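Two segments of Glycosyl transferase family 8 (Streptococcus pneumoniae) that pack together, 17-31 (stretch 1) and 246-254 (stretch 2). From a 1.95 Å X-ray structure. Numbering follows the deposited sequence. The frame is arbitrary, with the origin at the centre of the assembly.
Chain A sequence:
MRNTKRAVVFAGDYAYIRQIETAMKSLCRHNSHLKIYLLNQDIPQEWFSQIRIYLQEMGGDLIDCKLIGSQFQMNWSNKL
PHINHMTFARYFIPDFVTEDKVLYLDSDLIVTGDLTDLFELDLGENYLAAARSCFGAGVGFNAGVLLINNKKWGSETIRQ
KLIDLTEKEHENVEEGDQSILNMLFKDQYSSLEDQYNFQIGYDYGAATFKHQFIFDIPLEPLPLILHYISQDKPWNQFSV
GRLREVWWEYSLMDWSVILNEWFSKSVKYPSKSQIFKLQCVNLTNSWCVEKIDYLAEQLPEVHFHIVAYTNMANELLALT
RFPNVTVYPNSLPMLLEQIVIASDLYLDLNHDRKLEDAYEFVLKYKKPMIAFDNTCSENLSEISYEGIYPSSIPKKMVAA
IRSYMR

Stretch 1, residues 17-31: IRQIETAMKSLCRHN
Stretch 2 246-254: VWWEYSLMD

The helix of stretch 1 and the last turns of a helix that enters stretch 2 from earlier in the chain and ends at Ser251 cross almost at right angles (87°), their axes 8.9 Å apart at closest approach; the two stretches bury 610 Å², both sides summed. The register point is Thr22 against Ser251, with CA atoms 4.9 Å apart. So close a crossing suits small side chains. Thr22, chi1 m, hydrogen-bonds through OG1 to Arg18 O (2.7 Å), satisfying its hydroxyl within its own helix, while its CG2 lies over the face of the Trp247 five-membered ring, 3.9 Å from the centroid. Trp247 (chi1 t, chi2 91°) starts sideways, but its indole reaches back to stretch 1.

One turn on, Ser26 has chi1 p, which turns OG back to hydrogen-bond Ala23 O (2.7 Å); the backbone itself sets CB over the face of the Tyr250 ring, 3.9 Å from its centroid. Tyr250 (m, chi2 -83°) points toward stretch 1 and extends its OH to His30 NE2, 2.7 Å away, in a nearly linear hydrogen bond; His30 is m, chi2 -75°.

Lys25, m-t-m-t, is long enough to bring its charged ammonium to two backbone carbonyls at and just beyond the helix end, where no further helical turn takes them up within the stretch: NZ donates to Ser251 O (2.9 Å) and Met253 O (2.7 Å). Selenomethionine Met253, t-t-m, brings SE within 4.0 Å of Arg29 CD. Arg18 (m-t-p) starts sideways, but its long chain brings its end nearer stretch 2, placing NH2 3.5 Å from Trp248 CH2, and a water joins NH2 (2.9 Å) to Ser251 OG (2.7 Å).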

# COMPACT_ATOMS: atom_id res chain seq x y z
N ILE A 17 -1.05 -3.51 -4.87
CA ILE A 17 -1.22 -4.32 -3.66
C ILE A 17 -2.31 -3.80 -2.70
O ILE A 17 -3.00 -4.61 -2.06
CB ILE A 17 0.12 -4.54 -2.92
CG1 ILE A 17 0.00 -5.71 -1.92
CG2 ILE A 17 0.57 -3.26 -2.22
CD1 ILE A 17 -0.15 -7.08 -2.59
N ARG A 18 -2.48 -2.48 -2.62
CA ARG A 18 -3.48 -1.90 -1.72
C ARG A 18 -4.90 -2.23 -2.19
O ARG A 18 -5.81 -2.38 -1.37
CB ARG A 18 -3.31 -0.37 -1.60
CG ARG A 18 -2.15 0.07 -0.70
CD ARG A 18 -2.06 1.58 -0.59
NE ARG A 18 -3.18 2.15 0.15
CZ ARG A 18 -4.09 2.97 -0.38
NH1 ARG A 18 -3.99 3.31 -1.66
NH2 ARG A 18 -5.08 3.44 0.36
N GLN A 19 -5.07 -2.34 -3.50
CA GLN A 19 -6.37 -2.69 -4.08
C GLN A 19 -6.61 -4.19 -3.99
O GLN A 19 -7.70 -4.63 -3.63
CB GLN A 19 -6.44 -2.23 -5.54
CG GLN A 19 -6.46 -0.71 -5.74
CD GLN A 19 -5.16 -0.03 -5.33
OE1 GLN A 19 -4.07 -0.50 -5.66
NE2 GLN A 19 -5.27 1.07 -4.60
N ILE A 20 -5.59 -4.98 -4.32
CA ILE A 20 -5.68 -6.43 -4.22
C ILE A 20 -6.02 -6.83 -2.79
O ILE A 20 -6.92 -7.64 -2.57
CB ILE A 20 -4.36 -7.12 -4.63
CG1 ILE A 20 -4.01 -6.78 -6.07
CG2 ILE A 20 -4.45 -8.64 -4.43
CD1 ILE A 20 -2.60 -7.20 -6.47
N GLU A 21 -5.31 -6.26 -1.82
CA GLU A 21 -5.51 -6.65 -0.42
C GLU A 21 -6.87 -6.23 0.10
O GLU A 21 -7.51 -6.97 0.85
CB GLU A 21 -4.39 -6.09 0.48
CG GLU A 21 -4.42 -6.69 1.88
CD GLU A 21 -3.21 -6.32 2.72
OE1 GLU A 21 -2.20 -5.85 2.15
OE2 GLU A 21 -3.27 -6.51 3.96
N THR A 22 -7.32 -5.03 -0.29
CA THR A 22 -8.65 -4.55 0.06
C THR A 22 -9.75 -5.45 -0.51
O THR A 22 -10.72 -5.77 0.19
CB THR A 22 -8.87 -3.12 -0.42
OG1 THR A 22 -7.95 -2.25 0.26
CG2 THR A 22 -10.29 -2.65 -0.13
N ALA A 23 -9.62 -5.86 -1.76
CA ALA A 23 -10.61 -6.73 -2.38
C ALA A 23 -10.64 -8.09 -1.68
O ALA A 23 -11.71 -8.64 -1.43
CB ALA A 23 -10.33 -6.90 -3.86
N MSE A 24 -9.46 -8.64 -1.36
CA MSE A 24 -9.38 -9.90 -0.64
C MSE A 24 -9.96 -9.77 0.73
O MSE A 24 -10.67 -10.63 1.21
CB MSE A 24 -7.93 -10.47 -0.57
CG MSE A 24 -7.38 -10.91 -1.91
SE MSE A 24 -5.44 -11.42 -1.69
CE MSE A 24 -5.95 -12.48 -0.16
N LYS A 25 -9.64 -8.68 1.44
CA LYS A 25 -10.22 -8.46 2.77
C LYS A 25 -11.74 -8.48 2.74
O LYS A 25 -12.37 -9.10 3.61
CB LYS A 25 -9.72 -7.14 3.37
CG LYS A 25 -8.38 -7.26 4.07
CD LYS A 25 -8.09 -6.09 5.02
CE LYS A 25 -7.70 -4.83 4.28
NZ LYS A 25 -7.00 -3.85 5.17
N SER A 26 -12.34 -7.82 1.76
CA SER A 26 -13.80 -7.77 1.66
C SER A 26 -14.36 -9.16 1.39
O SER A 26 -15.38 -9.55 1.96
CB SER A 26 -14.25 -6.77 0.60
OG SER A 26 -13.88 -7.16 -0.71
N LEU A 27 -13.68 -9.92 0.53
CA LEU A 27 -14.06 -11.31 0.23
C LEU A 27 -14.01 -12.20 1.48
O LEU A 27 -14.96 -12.95 1.76
CB LEU A 27 -13.16 -11.88 -0.87
CG LEU A 27 -13.30 -13.35 -1.26
CD1 LEU A 27 -14.68 -13.64 -1.84
CD2 LEU A 27 -12.23 -13.76 -2.25
N CYS A 28 -12.91 -12.11 2.23
CA CYS A 28 -12.69 -12.97 3.40
C CYS A 28 -13.57 -12.55 4.57
O CYS A 28 -13.89 -13.36 5.44
CB CYS A 28 -11.22 -12.94 3.81
SG CYS A 28 -10.10 -13.66 2.60
N ARG A 29 -13.93 -11.27 4.61
CA ARG A 29 -14.83 -10.76 5.64
C ARG A 29 -16.16 -11.52 5.64
O ARG A 29 -16.73 -11.78 6.70
CB ARG A 29 -15.08 -9.27 5.39
CG ARG A 29 -16.14 -8.65 6.29
CD ARG A 29 -15.76 -8.76 7.76
NE ARG A 29 -16.69 -8.02 8.61
CZ ARG A 29 -17.79 -8.55 9.15
NH1 ARG A 29 -18.10 -9.82 8.94
NH2 ARG A 29 -18.58 -7.80 9.89
N HIS A 30 -16.63 -11.90 4.45
CA HIS A 30 -17.97 -12.45 4.32
C HIS A 30 -18.00 -13.90 3.84
O HIS A 30 -19.08 -14.50 3.77
CB HIS A 30 -18.80 -11.58 3.37
CG HIS A 30 -18.93 -10.15 3.82
ND1 HIS A 30 -19.75 -9.77 4.86
CD2 HIS A 30 -18.34 -9.02 3.37
CE1 HIS A 30 -19.66 -8.46 5.03
NE2 HIS A 30 -18.81 -7.98 4.14
N ASN A 31 -16.83 -14.46 3.53
CA ASN A 31 -16.74 -15.82 3.01
C ASN A 31 -15.52 -16.56 3.56
O ASN A 31 -14.39 -16.09 3.43
CB ASN A 31 -16.68 -15.81 1.48
CG ASN A 31 -17.88 -15.11 0.85
OD1 ASN A 31 -18.84 -15.76 0.42
ND2 ASN A 31 -17.82 -13.78 0.77
N VAL A 246 -17.47 2.94 0.91
CA VAL A 246 -17.45 1.49 1.09
C VAL A 246 -16.05 0.92 0.87
O VAL A 246 -15.61 0.04 1.62
CB VAL A 246 -18.45 0.79 0.15
CG1 VAL A 246 -18.40 -0.73 0.36
CG2 VAL A 246 -19.86 1.33 0.37
N TRP A 247 -15.34 1.43 -0.14
CA TRP A 247 -14.00 0.94 -0.42
C TRP A 247 -13.07 1.22 0.74
O TRP A 247 -12.28 0.37 1.14
CB TRP A 247 -13.42 1.55 -1.70
CG TRP A 247 -12.09 0.91 -2.10
CD1 TRP A 247 -11.91 -0.17 -2.93
CD2 TRP A 247 -10.78 1.30 -1.67
NE1 TRP A 247 -10.57 -0.47 -3.04
CE2 TRP A 247 -9.85 0.42 -2.28
CE3 TRP A 247 -10.29 2.31 -0.83
CZ2 TRP A 247 -8.47 0.52 -2.07
CZ3 TRP A 247 -8.92 2.41 -0.62
CH2 TRP A 247 -8.02 1.52 -1.24
N TRP A 248 -13.15 2.44 1.28
CA TRP A 248 -12.29 2.83 2.37
C TRP A 248 -12.57 2.04 3.64
O TRP A 248 -11.64 1.71 4.39
CB TRP A 248 -12.39 4.34 2.61
CG TRP A 248 -11.61 5.08 1.57
CD1 TRP A 248 -12.10 5.68 0.45
CD2 TRP A 248 -10.19 5.23 1.52
NE1 TRP A 248 -11.08 6.22 -0.28
CE2 TRP A 248 -9.89 5.96 0.36
CE3 TRP A 248 -9.14 4.83 2.36
CZ2 TRP A 248 -8.58 6.30 0.00
CZ3 TRP A 248 -7.84 5.17 2.00
CH2 TRP A 248 -7.57 5.89 0.84
N GLU A 249 -13.83 1.71 3.87
CA GLU A 249 -14.24 0.91 5.02
C GLU A 249 -13.49 -0.43 5.06
O GLU A 249 -13.08 -0.89 6.13
CB GLU A 249 -15.74 0.67 4.96
CG GLU A 249 -16.29 -0.15 6.12
CD GLU A 249 -17.81 -0.26 6.06
OE1 GLU A 249 -18.43 -0.41 7.14
OE2 GLU A 249 -18.37 -0.17 4.95
N TYR A 250 -13.30 -1.05 3.90
CA TYR A 250 -12.56 -2.30 3.85
C TYR A 250 -11.05 -2.10 3.79
O TYR A 250 -10.29 -2.90 4.35
CB TYR A 250 -13.06 -3.18 2.71
CG TYR A 250 -14.43 -3.77 2.99
CD1 TYR A 250 -14.56 -4.92 3.76
CD2 TYR A 250 -15.57 -3.16 2.50
CE1 TYR A 250 -15.81 -5.45 4.02
CE2 TYR A 250 -16.82 -3.69 2.76
CZ TYR A 250 -16.93 -4.84 3.52
OH TYR A 250 -18.18 -5.37 3.78
N SER A 251 -10.60 -1.04 3.13
CA SER A 251 -9.16 -0.76 3.06
C SER A 251 -8.56 -0.53 4.46
O SER A 251 -7.45 -0.98 4.75
CB SER A 251 -8.89 0.46 2.18
OG SER A 251 -7.51 0.80 2.19
N LEU A 252 -9.32 0.15 5.31
CA LEU A 252 -8.85 0.51 6.64
C LEU A 252 -9.19 -0.52 7.71
O LEU A 252 -8.93 -0.31 8.90
CB LEU A 252 -9.41 1.88 7.04
CG LEU A 252 -9.03 2.98 6.05
CD1 LEU A 252 -9.84 4.23 6.30
CD2 LEU A 252 -7.55 3.28 6.12
N MSE A 253 -9.77 -1.64 7.28
CA MSE A 253 -10.12 -2.72 8.19
C MSE A 253 -8.89 -3.57 8.49
O MSE A 253 -8.21 -4.03 7.56
CB MSE A 253 -11.24 -3.57 7.57
CG MSE A 253 -11.80 -4.66 8.47
SE MSE A 253 -13.32 -5.55 7.64
CE MSE A 253 -14.65 -4.16 7.92
N ASP A 254 -8.59 -3.75 9.77
CA ASP A 254 -7.49 -4.64 10.17
C ASP A 254 -7.88 -6.08 9.84
O ASP A 254 -9.06 -6.43 9.87
CB ASP A 254 -7.22 -4.53 11.67
CG ASP A 254 -6.42 -3.29 12.03
OD1 ASP A 254 -5.59 -2.83 11.22
OD2 ASP A 254 -6.60 -2.79 13.16
O HOH W 1 -5.85 2.80 3.05
O HOH W 2 -5.44 -0.68 1.37